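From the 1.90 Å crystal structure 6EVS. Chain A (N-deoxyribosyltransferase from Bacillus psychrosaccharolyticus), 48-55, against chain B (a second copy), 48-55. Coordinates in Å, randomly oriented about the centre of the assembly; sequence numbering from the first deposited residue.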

# COMPACT_ATOMS: atom_id res chain seq x y z
N SER A 48 -5.80 -6.71 -29.83
CA SER A 48 -5.88 -8.08 -29.34
C SER A 48 -5.90 -8.10 -27.81
O SER A 48 -5.58 -7.10 -27.14
N PHE A 49 -6.28 -9.25 -27.25
CA PHE A 49 -6.18 -9.42 -25.80
C PHE A 49 -4.74 -9.27 -25.33
O PHE A 49 -4.48 -8.65 -24.29
N GLU A 50 -3.79 -9.85 -26.07
CA GLU A 50 -2.38 -9.66 -25.74
C GLU A 50 -2.01 -8.18 -25.70
O GLU A 50 -1.30 -7.72 -24.78
N TRP A 51 -2.46 -7.41 -26.70
CA TRP A 51 -2.11 -5.99 -26.77
C TRP A 51 -2.75 -5.21 -25.62
O TRP A 51 -2.08 -4.40 -24.97
N ARG A 52 -4.03 -5.47 -25.34
CA ARG A 52 -4.70 -4.79 -24.22
C ARG A 52 -4.00 -5.10 -22.89
O ARG A 52 -3.83 -4.22 -22.05
N THR A 53 -3.57 -6.35 -22.71
CA THR A 53 -2.92 -6.75 -21.46
C THR A 53 -1.57 -6.07 -21.32
O THR A 53 -1.26 -5.51 -20.26
N PHE A 54 -0.73 -6.15 -22.36
CA PHE A 54 0.62 -5.61 -22.25
C PHE A 54 0.60 -4.09 -22.07
O PHE A 54 1.40 -3.55 -21.31
N VAL A 55 -0.29 -3.40 -22.77
CA VAL A 55 -0.35 -1.95 -22.64
C VAL A 55 -0.75 -1.56 -21.23
O VAL A 55 -0.11 -0.71 -20.59
N SER B 48 -4.00 -20.76 -22.84
CA SER B 48 -3.69 -19.61 -23.66
C SER B 48 -3.07 -18.52 -22.79
O SER B 48 -3.11 -18.57 -21.56
N PHE B 49 -2.49 -17.51 -23.45
CA PHE B 49 -2.10 -16.29 -22.76
C PHE B 49 -3.28 -15.69 -22.01
O PHE B 49 -3.13 -15.23 -20.87
N GLU B 50 -4.45 -15.67 -22.64
CA GLU B 50 -5.64 -15.12 -22.00
C GLU B 50 -6.01 -15.90 -20.75
O GLU B 50 -6.39 -15.32 -19.72
N TRP B 51 -5.87 -17.22 -20.80
CA TRP B 51 -6.15 -18.04 -19.62
C TRP B 51 -5.16 -17.75 -18.49
O TRP B 51 -5.57 -17.59 -17.33
N ARG B 52 -3.86 -17.69 -18.81
CA ARG B 52 -2.87 -17.39 -17.78
C ARG B 52 -3.15 -16.05 -17.13
O ARG B 52 -3.01 -15.90 -15.91
N THR B 53 -3.56 -15.08 -17.94
CA THR B 53 -3.81 -13.73 -17.44
C THR B 53 -4.99 -13.71 -16.49
O THR B 53 -4.93 -13.10 -15.42
N PHE B 54 -6.09 -14.37 -16.88
CA PHE B 54 -7.29 -14.36 -16.06
C PHE B 54 -7.13 -15.22 -14.80
O PHE B 54 -7.67 -14.89 -13.75
N VAL B 55 -6.38 -16.32 -14.88
CA VAL B 55 -6.14 -17.08 -13.66
C VAL B 55 -5.38 -16.23 -12.64
O VAL B 55 -5.76 -16.15 -11.47

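The two stretches are equivalent helical segments from two copies of the protein, their axes at 38° to one another with a closest approach of 10.6 Å. At that spacing large side chains can fill the gap, and Phe A49 and Phe B49 do so: Phe A49 loses 102 Å² to the other stretch and Phe B49 loses 102 Å², out of 380 Å² buried in all.

Phe A49 and Phe B49 both direct CA-to-CB toward the partner helix and both take chi1 t (-174° and 175°), with chi2 near 80°. This extends each ring across the gap. Phe A49 sits as a knob among Phe B49, Glu B50, Thr B53 and Phe B54, and Phe B49 among Phe A49, Glu A50, Thr A53 and Phe A54. The Phe A49 ring passes close enough to the backbone to bring CE2 within 3.4 Å of Glu B50 CA. Over one face lies Glu B50 CG, 3.6 Å from the ring centroid of Phe A49 and 12° off the normal, a CH-pi contact. Near the ring plane are Thr B53 CB, 3.8 Å from Phe A49 CE2, and Phe B49 CD2, 3.9 Å from Phe A49 CD2. The reciprocal pocket is looser at the glutamate: Phe B49 CE2 lies 3.8 Å from Glu A50 CA.

Both glutamates leave their helices sideways with chi1 and chi2 t, and each CG lies over a face of the opposing ring, closely for Glu B50 and more loosely for Glu A50, whose CB comes no nearer than 4.4 Å to Phe B49 CE2.

Phe A54 and Phe B54 start sideways, but chi1 m (-75° and -83°) brings their ring ends nearer the partner. Phe A54 CE1 reaches Phe B49 CZ at 3.6 Å, and Phe B54 CZ reaches Phe A49 CE1 at 3.7 Å. Both pairs have centroids 5.2 Å apart and are oblique, with planes at 68° and 45° respectively.

Thr A53 and Thr B53 point toward each other's helix with chi1 m. Each OG1 donates to the carbonyl one turn back: Thr A53 OG1 to Phe A49 O at 2.7 Å, Thr B53 OG1 to Phe B49 O at 2.8 Å. With the hydroxyls thus satisfied within their own helices, the methyls meet, Thr A53 CG2 to Thr B53 CG2 at 3.9 Å.

The arginines break the symmetry. Arg A52, with chi1 off-well at 105°, brings NH2 to 3.9 Å from Phe B54 CZ; Arg B52, with chi1 m, stays out of reach. No hydrogen bond crosses the contact. Outside it, Ser A48 and Ser B48, both chi1 p, cap their helices.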

# COMPACT_ATOMS: atom_id res chain seq x y z
CB SER A 48 -4.71 -8.90 -29.87
OG SER A 48 -3.49 -8.38 -29.33
CB PHE A 49 -6.73 -10.78 -25.36
CG PHE A 49 -6.79 -10.94 -23.87
CD1 PHE A 49 -7.84 -10.39 -23.15
CD2 PHE A 49 -5.78 -11.59 -23.19
CE1 PHE A 49 -7.89 -10.50 -21.78
CE2 PHE A 49 -5.83 -11.70 -21.81
CZ PHE A 49 -6.89 -11.15 -21.11
CB GLU A 50 -1.50 -10.40 -26.75
CG GLU A 50 -0.02 -10.40 -26.43
CD GLU A 50 0.76 -11.39 -27.25
OE1 GLU A 50 1.59 -10.96 -28.10
OE2 GLU A 50 0.56 -12.61 -27.07
CB TRP A 51 -2.53 -5.42 -28.14
CG TRP A 51 -2.30 -3.95 -28.23
CD1 TRP A 51 -1.17 -3.31 -28.64
CD2 TRP A 51 -3.23 -2.93 -27.87
NE1 TRP A 51 -1.34 -1.95 -28.55
CE2 TRP A 51 -2.60 -1.69 -28.09
CE3 TRP A 51 -4.55 -2.95 -27.39
CZ2 TRP A 51 -3.23 -0.47 -27.83
CZ3 TRP A 51 -5.18 -1.73 -27.14
CH2 TRP A 51 -4.51 -0.52 -27.35
CB ARG A 52 -6.18 -5.17 -24.19
CG ARG A 52 -6.56 -6.15 -23.09
CD ARG A 52 -8.03 -6.55 -23.04
NE ARG A 52 -8.38 -7.10 -21.73
CZ ARG A 52 -9.62 -7.36 -21.33
NH1 ARG A 52 -10.64 -7.09 -22.15
NH2 ARG A 52 -9.86 -7.86 -20.12
CB THR A 53 -2.79 -8.27 -21.41
OG1 THR A 53 -4.07 -8.86 -21.62
CG2 THR A 53 -2.18 -8.73 -20.06
CB PHE A 54 1.45 -5.99 -23.46
CG PHE A 54 1.89 -7.43 -23.45
CD1 PHE A 54 1.94 -8.15 -22.27
CD2 PHE A 54 2.24 -8.07 -24.63
CE1 PHE A 54 2.34 -9.49 -22.25
CE2 PHE A 54 2.65 -9.40 -24.62
CZ PHE A 54 2.70 -10.10 -23.42
CB VAL A 55 -1.31 -1.35 -23.69
CG1 VAL A 55 -1.66 0.09 -23.30
CG2 VAL A 55 -0.68 -1.40 -25.08
CB SER B 48 -4.95 -19.07 -24.32
OG SER B 48 -5.87 -18.73 -23.31
CB PHE B 49 -1.52 -15.27 -23.75
CG PHE B 49 -1.19 -13.93 -23.12
CD1 PHE B 49 0.01 -13.74 -22.45
CD2 PHE B 49 -2.10 -12.88 -23.16
CE1 PHE B 49 0.31 -12.52 -21.85
CE2 PHE B 49 -1.81 -11.65 -22.55
CZ PHE B 49 -0.61 -11.48 -21.90
CB GLU B 50 -6.81 -15.15 -22.99
CG GLU B 50 -8.05 -14.46 -22.47
CD GLU B 50 -9.06 -14.17 -23.57
OE1 GLU B 50 -10.08 -13.53 -23.27
OE2 GLU B 50 -8.83 -14.58 -24.73
CB TRP B 51 -6.12 -19.52 -20.00
CG TRP B 51 -6.31 -20.44 -18.87
CD1 TRP B 51 -7.49 -20.87 -18.34
CD2 TRP B 51 -5.28 -21.09 -18.11
NE1 TRP B 51 -7.26 -21.75 -17.31
CE2 TRP B 51 -5.91 -21.91 -17.15
CE3 TRP B 51 -3.88 -21.08 -18.17
CZ2 TRP B 51 -5.19 -22.69 -16.24
CZ3 TRP B 51 -3.17 -21.86 -17.28
CH2 TRP B 51 -3.82 -22.65 -16.32
CB ARG B 52 -1.45 -17.37 -18.37
CG ARG B 52 -0.88 -18.75 -18.72
CD ARG B 52 0.52 -18.64 -19.34
NE ARG B 52 1.59 -18.56 -18.34
CZ ARG B 52 2.12 -19.61 -17.71
NH1 ARG B 52 1.68 -20.84 -17.97
NH2 ARG B 52 3.10 -19.44 -16.83
CB THR B 53 -4.06 -12.79 -18.62
OG1 THR B 53 -2.94 -12.83 -19.50
CG2 THR B 53 -4.28 -11.33 -18.11
CB PHE B 54 -8.48 -14.83 -16.89
CG PHE B 54 -9.10 -13.73 -17.71
CD1 PHE B 54 -9.36 -12.49 -17.14
CD2 PHE B 54 -9.40 -13.92 -19.04
CE1 PHE B 54 -9.94 -11.47 -17.89
CE2 PHE B 54 -9.97 -12.91 -19.80
CZ PHE B 54 -10.24 -11.68 -19.22
CB VAL B 55 -5.39 -18.38 -13.97
CG1 VAL B 55 -4.89 -18.97 -12.63
CG2 VAL B 55 -6.33 -19.30 -14.66